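Local coordinates for polyketide Synthase III (Ectocarpus siliculosus, PDB 4B0N), which is a type III polyketide synthase, probably working as an acyltransferase in the formation of phlorotannin monomers, and holds arachidonic acid in this crystal, at residues A[91-96]-A[223-228]; A[325-330]-A[390-395]. All coordinates share one frame; numbering follows the deposited sequence.

Contact 1: A[91-96]-A[223-228]. With ACD (arachidonic acid), chain D.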
# COMPACT_ATOMS: atom_id res chain seq x y z
N ARG A 91 -0.26 27.45 4.98
CA ARG A 91 0.06 26.07 4.60
C ARG A 91 1.07 26.03 3.45
O ARG A 91 1.24 27.01 2.73
CB ARG A 91 -1.21 25.25 4.29
CG ARG A 91 -2.20 25.91 3.36
CD ARG A 91 -3.59 25.32 3.52
NE ARG A 91 -4.58 26.14 2.81
CZ ARG A 91 -5.15 25.81 1.66
NH1 ARG A 91 -4.88 24.65 1.07
NH2 ARG A 91 -6.03 26.63 1.10
N TYR A 92 1.73 24.88 3.30
CA TYR A 92 2.85 24.75 2.36
C TYR A 92 2.47 24.01 1.08
O TYR A 92 1.75 23.01 1.12
CB TYR A 92 4.03 24.04 3.05
CG TYR A 92 4.60 24.79 4.23
CD1 TYR A 92 3.91 24.84 5.45
CD2 TYR A 92 5.83 25.43 4.15
CE1 TYR A 92 4.44 25.52 6.53
CE2 TYR A 92 6.37 26.11 5.23
CZ TYR A 92 5.66 26.15 6.42
OH TYR A 92 6.18 26.83 7.50
N PHE A 93 2.97 24.51 -0.05
CA PHE A 93 2.72 23.90 -1.36
C PHE A 93 4.00 23.68 -2.15
O PHE A 93 4.96 24.45 -2.04
CB PHE A 93 1.75 24.76 -2.17
CG PHE A 93 0.45 25.07 -1.47
CD1 PHE A 93 -0.37 24.05 -1.01
CD2 PHE A 93 0.04 26.39 -1.30
CE1 PHE A 93 -1.57 24.34 -0.36
CE2 PHE A 93 -1.15 26.68 -0.66
CZ PHE A 93 -1.96 25.66 -0.19
N ALA A 94 4.01 22.62 -2.96
CA ALA A 94 5.16 22.28 -3.81
C ALA A 94 5.15 23.04 -5.13
O ALA A 94 6.16 23.11 -5.83
CB ALA A 94 5.20 20.78 -4.06
N VAL A 95 4.00 23.61 -5.47
CA VAL A 95 3.82 24.32 -6.74
C VAL A 95 3.69 25.82 -6.49
O VAL A 95 3.02 26.24 -5.54
CB VAL A 95 2.59 23.81 -7.52
CG1 VAL A 95 2.89 23.79 -9.00
CG2 VAL A 95 2.19 22.41 -7.08
N PRO A 96 4.33 26.65 -7.34
CA PRO A 96 4.26 28.11 -7.16
C PRO A 96 2.93 28.75 -7.56
O PRO A 96 2.73 29.94 -7.32
CB PRO A 96 5.39 28.62 -8.07
CG PRO A 96 5.55 27.57 -9.11
CD PRO A 96 5.28 26.27 -8.40
N LEU A 223 1.21 15.33 -1.10
CA LEU A 223 1.17 16.54 -1.92
C LEU A 223 -0.22 16.72 -2.52
O LEU A 223 -0.46 16.33 -3.66
CB LEU A 223 2.21 16.49 -3.04
CG LEU A 223 3.67 16.85 -2.78
CD1 LEU A 223 4.42 15.73 -2.08
CD2 LEU A 223 4.33 17.15 -4.11
N SER A 224 -1.13 17.31 -1.74
CA SER A 224 -2.48 17.61 -2.23
C SER A 224 -2.53 18.85 -3.14
O SER A 224 -3.57 19.14 -3.74
CB SER A 224 -3.48 17.71 -1.07
OG SER A 224 -3.00 18.51 -0.01
N SER A 225 -1.40 19.56 -3.26
CA SER A 225 -1.32 20.75 -4.12
C SER A 225 -1.16 20.41 -5.60
O SER A 225 -1.07 21.30 -6.44
CB SER A 225 -0.19 21.68 -3.67
OG SER A 225 1.08 21.17 -4.05
N VAL A 226 -1.11 19.12 -5.91
CA VAL A 226 -0.98 18.69 -7.29
C VAL A 226 -2.32 18.17 -7.81
O VAL A 226 -2.45 17.86 -8.99
CB VAL A 226 0.11 17.61 -7.46
CG1 VAL A 226 0.81 17.79 -8.80
CG2 VAL A 226 1.14 17.68 -6.35
N HIS A 227 -3.31 18.10 -6.93
CA HIS A 227 -4.64 17.58 -7.26
C HIS A 227 -5.74 18.61 -7.23
O HIS A 227 -6.92 18.26 -7.20
CB HIS A 227 -4.99 16.41 -6.34
CG HIS A 227 -4.04 15.25 -6.45
ND1 HIS A 227 -4.04 14.42 -7.51
CD2 HIS A 227 -3.05 14.79 -5.59
CE1 HIS A 227 -3.09 13.48 -7.34
NE2 HIS A 227 -2.49 13.71 -6.16
N THR A 228 -5.36 19.88 -7.26
CA THR A 228 -6.34 20.97 -7.17
C THR A 228 -7.13 21.10 -8.48
O THR A 228 -6.57 21.00 -9.57
CB THR A 228 -5.67 22.32 -6.81
OG1 THR A 228 -5.24 22.99 -7.99
CG2 THR A 228 -4.49 22.10 -5.88
C1 ACD D . -9.55 12.95 4.50
C2 ACD D . -8.92 11.90 3.60
C3 ACD D . -7.88 12.54 2.70
C4 ACD D . -7.85 11.86 1.33
C5 ACD D . -7.14 12.75 0.33
C6 ACD D . -7.02 12.38 -0.94
C7 ACD D . -6.30 13.28 -1.91
C8 ACD D . -7.22 14.32 -2.49
C9 ACD D . -6.71 15.48 -2.91
C10 ACD D . -7.60 16.55 -3.50
C11 ACD D . -7.55 17.79 -2.65
C12 ACD D . -7.34 18.98 -3.22
C13 ACD D . -7.29 20.22 -2.36
C14 ACD D . -6.08 21.05 -2.68
C15 ACD D . -5.77 22.09 -1.91
C16 ACD D . -4.56 22.94 -2.20
C17 ACD D . -4.98 24.11 -3.09
C18 ACD D . -5.00 25.43 -2.34
C19 ACD D . -6.20 26.26 -2.76
C20 ACD D . -6.11 27.67 -2.24
O1 ACD D . -9.66 12.71 5.72

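Contact 2: A[325-330]-A[390-395]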
# COMPACT_ATOMS: atom_id res chain seq x y z
N VAL A 325 -3.98 9.53 30.86
CA VAL A 325 -3.32 9.99 29.64
C VAL A 325 -2.79 11.43 29.76
O VAL A 325 -3.55 12.36 30.03
CB VAL A 325 -4.25 9.87 28.40
CG1 VAL A 325 -3.50 10.26 27.13
CG2 VAL A 325 -4.79 8.45 28.28
N ASP A 326 -1.48 11.58 29.56
CA ASP A 326 -0.80 12.87 29.68
C ASP A 326 -0.91 13.71 28.41
O ASP A 326 -1.15 14.92 28.49
CB ASP A 326 0.69 12.66 30.00
CG ASP A 326 0.91 11.91 31.30
OD1 ASP A 326 -0.08 11.48 31.93
OD2 ASP A 326 2.08 11.76 31.68
N PHE A 327 -0.72 13.08 27.26
CA PHE A 327 -0.83 13.77 25.98
C PHE A 327 -1.76 13.09 24.98
O PHE A 327 -1.75 11.87 24.83
CB PHE A 327 0.55 14.05 25.36
CG PHE A 327 1.33 12.81 24.99
CD1 PHE A 327 2.13 12.16 25.93
CD2 PHE A 327 1.31 12.32 23.68
CE1 PHE A 327 2.86 11.04 25.58
CE2 PHE A 327 2.04 11.19 23.33
CZ PHE A 327 2.82 10.55 24.28
N TRP A 328 -2.58 13.90 24.31
CA TRP A 328 -3.47 13.40 23.27
C TRP A 328 -3.06 14.00 21.96
O TRP A 328 -2.99 15.23 21.82
CB TRP A 328 -4.92 13.76 23.57
CG TRP A 328 -5.48 13.14 24.83
CD1 TRP A 328 -5.34 13.60 26.13
CD2 TRP A 328 -6.33 11.94 24.94
NE1 TRP A 328 -6.00 12.79 27.02
CE2 TRP A 328 -6.61 11.78 26.37
CE3 TRP A 328 -6.85 11.02 24.04
CZ2 TRP A 328 -7.39 10.73 26.85
CZ3 TRP A 328 -7.63 9.97 24.53
CH2 TRP A 328 -7.89 9.83 25.91
N CYS A 329 -2.77 13.14 20.98
CA CYS A 329 -2.40 13.59 19.65
C CYS A 329 -3.53 13.34 18.65
O CYS A 329 -3.58 12.31 17.98
CB CYS A 329 -1.10 12.93 19.19
SG CYS A 329 0.37 13.56 20.03
N VAL A 330 -4.45 14.30 18.58
CA VAL A 330 -5.60 14.21 17.68
C VAL A 330 -5.19 14.70 16.29
O VAL A 330 -4.46 15.69 16.16
CB VAL A 330 -6.80 15.03 18.19
CG1 VAL A 330 -8.03 14.79 17.32
CG2 VAL A 330 -7.12 14.67 19.64
N PRO A 390 10.24 14.33 35.11
CA PRO A 390 9.79 12.98 34.73
C PRO A 390 9.29 12.85 33.29
O PRO A 390 9.49 11.81 32.66
CB PRO A 390 8.66 12.68 35.73
CG PRO A 390 8.18 14.02 36.18
CD PRO A 390 9.40 14.90 36.19
N GLY A 391 8.65 13.90 32.78
CA GLY A 391 8.11 13.90 31.42
C GLY A 391 6.74 13.25 31.32
O GLY A 391 6.18 12.82 32.33
N TYR A 392 6.21 13.19 30.10
CA TYR A 392 4.94 12.53 29.82
C TYR A 392 5.05 11.02 30.04
O TYR A 392 5.99 10.39 29.55
CB TYR A 392 4.49 12.80 28.39
CG TYR A 392 4.18 14.25 28.07
CD1 TYR A 392 3.03 14.87 28.56
CD2 TYR A 392 5.03 15.00 27.26
CE1 TYR A 392 2.74 16.19 28.27
CE2 TYR A 392 4.75 16.33 26.96
CZ TYR A 392 3.61 16.92 27.47
OH TYR A 392 3.33 18.23 27.17
N GLN A 393 4.11 10.46 30.79
CA GLN A 393 4.12 9.04 31.14
C GLN A 393 3.30 8.17 30.18
O GLN A 393 3.69 7.05 29.87
CB GLN A 393 3.63 8.83 32.58
CG GLN A 393 4.56 9.37 33.66
CD GLN A 393 5.77 8.48 33.91
OE1 GLN A 393 5.69 7.25 33.85
NE2 GLN A 393 6.90 9.11 34.22
N THR A 394 2.16 8.70 29.73
CA THR A 394 1.23 7.95 28.89
C THR A 394 0.48 8.88 27.93
O THR A 394 -0.13 9.86 28.36
CB THR A 394 0.19 7.19 29.74
OG1 THR A 394 0.86 6.38 30.71
CG2 THR A 394 -0.69 6.31 28.87
N GLY A 395 0.54 8.56 26.64
CA GLY A 395 -0.19 9.32 25.62
C GLY A 395 -0.81 8.48 24.52
O GLY A 395 -0.39 7.34 24.27

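Contact 1: A[91-96]-A[223-228]
Ser-225 has OG set between its backbone N and carbonyl carbon (chi1 75°), which places the hydroxyl oxygen beside Ala-94 and Val-95, and Phe-93 has CG anti to its carbonyl carbon (chi1 -54°). Ser-225 CB lies 3.6 Å from Phe-93 CD1, approaching the ring obliquely. Ser-225 OG, hydrogen-bonded to Asp-245, is also approached by a methyl group, with Val-95 CG2 3.5 Å from it. One residue on from Phe-93, Ala-94 CB touches Leu-223 CD2 at 3.7 Å, an apolar pair. In the thiolase-like fold the contact joins strand 90-93, paired antiparallel with 55-58, to the loop that leaves strand 215-223 of the five-stranded sheet, and both sides line the arachidonic acid pocket. Phe-93 CZ reaches C18 of the fatty acid at 3.7 Å. Phe-93 CZ also stands over one face of the Arg-91 guanidinium, offset toward the rim, while Arg-91 CZ lies at the edge of the phenylalanine ring and in its plane. From the loop, Thr-228 CG2 comes within 3.5 Å of C17. Arg-91 NH2 lies 3.5 Å from C20, at the methyl end, and its NE is hydrogen-bonded to Gln-59. An alanine at Arg-91 would probably leave that end of the ligand without cover on this side, Gln-59 OE1 without its donor and the Phe-93 ring freer to turn. Farther along the fatty acid, His-227 CB touches C10 at 3.9 Å.

Contact 2: A[325-330]-A[390-395]
Phe-327 and Gly-395 face each other in a parallel beta bridge, their CA atoms 4.5 Å apart, where strand 327-330 begins beside the start of strand 394-401. Just ahead of the bridge Thr-394 O receives two backbone donors, a hydrogen bond from Asp-326 N and a weak one from Phe-327 N at 3.5 Å; the pairing is carried on by backbone bonds of Phe-327 and Cys-329 to Met-396. Side chains extend the grip into the loop. Asp-326 OD2 accepts the backbone N of Gln-393 at 2.6 Å in a nearly straight bond (173° at the hydrogen), the donor standing above the carboxylate plane. The Asp-326 and Gln-393 side chains run side by side and point the same way. Phe-327 has CG between its backbone N and carbonyl carbon (chi1 64°), and its ring comes nearer the other strand than its CB does. Gly-395 CA sits 3.4 Å from the centroid of the Phe-327 ring, a CH-pi contact over the centre of the face. The edge of this ring is turned to the face of Tyr-392 in an offset edge-to-face pair, planes at 68°, and Phe-327 CD1 touches Tyr-392 CB at 3.5 Å. Asp-326 CB meets the Tyr-392 ring at its edge, 3.5 Å from CD1. Val-377 of helix 369-385 packs against both aromatics. Neighbouring parallel strands joined through intervening helices form a beta-alpha-beta crossover, here in the C-terminal half of the thiolase-like fold.

Overall arrangement
The two contacts lie on opposite sides of the chain's centre, their own centres 32 Å apart and their nearest atoms about 16 Å apart, and they share no strand or helix. Contact 1 is buried throughout, within the N-terminal domain; contact 2 is only partly buried, in the C-terminal domain, with Gln-393 exposed. Their chemistry differs with this placement. Between 91-96 and 223-228 small apolar groups meet around the Ser-225 side chain, whose hydroxyl is bonded elsewhere in the chain, and the same two segments border a bound fatty acid. Between 325-330 and 390-395 backbone bonds join two neighbouring strands and a carboxylate bond ties the loops that lead into them, with aromatic stacking added.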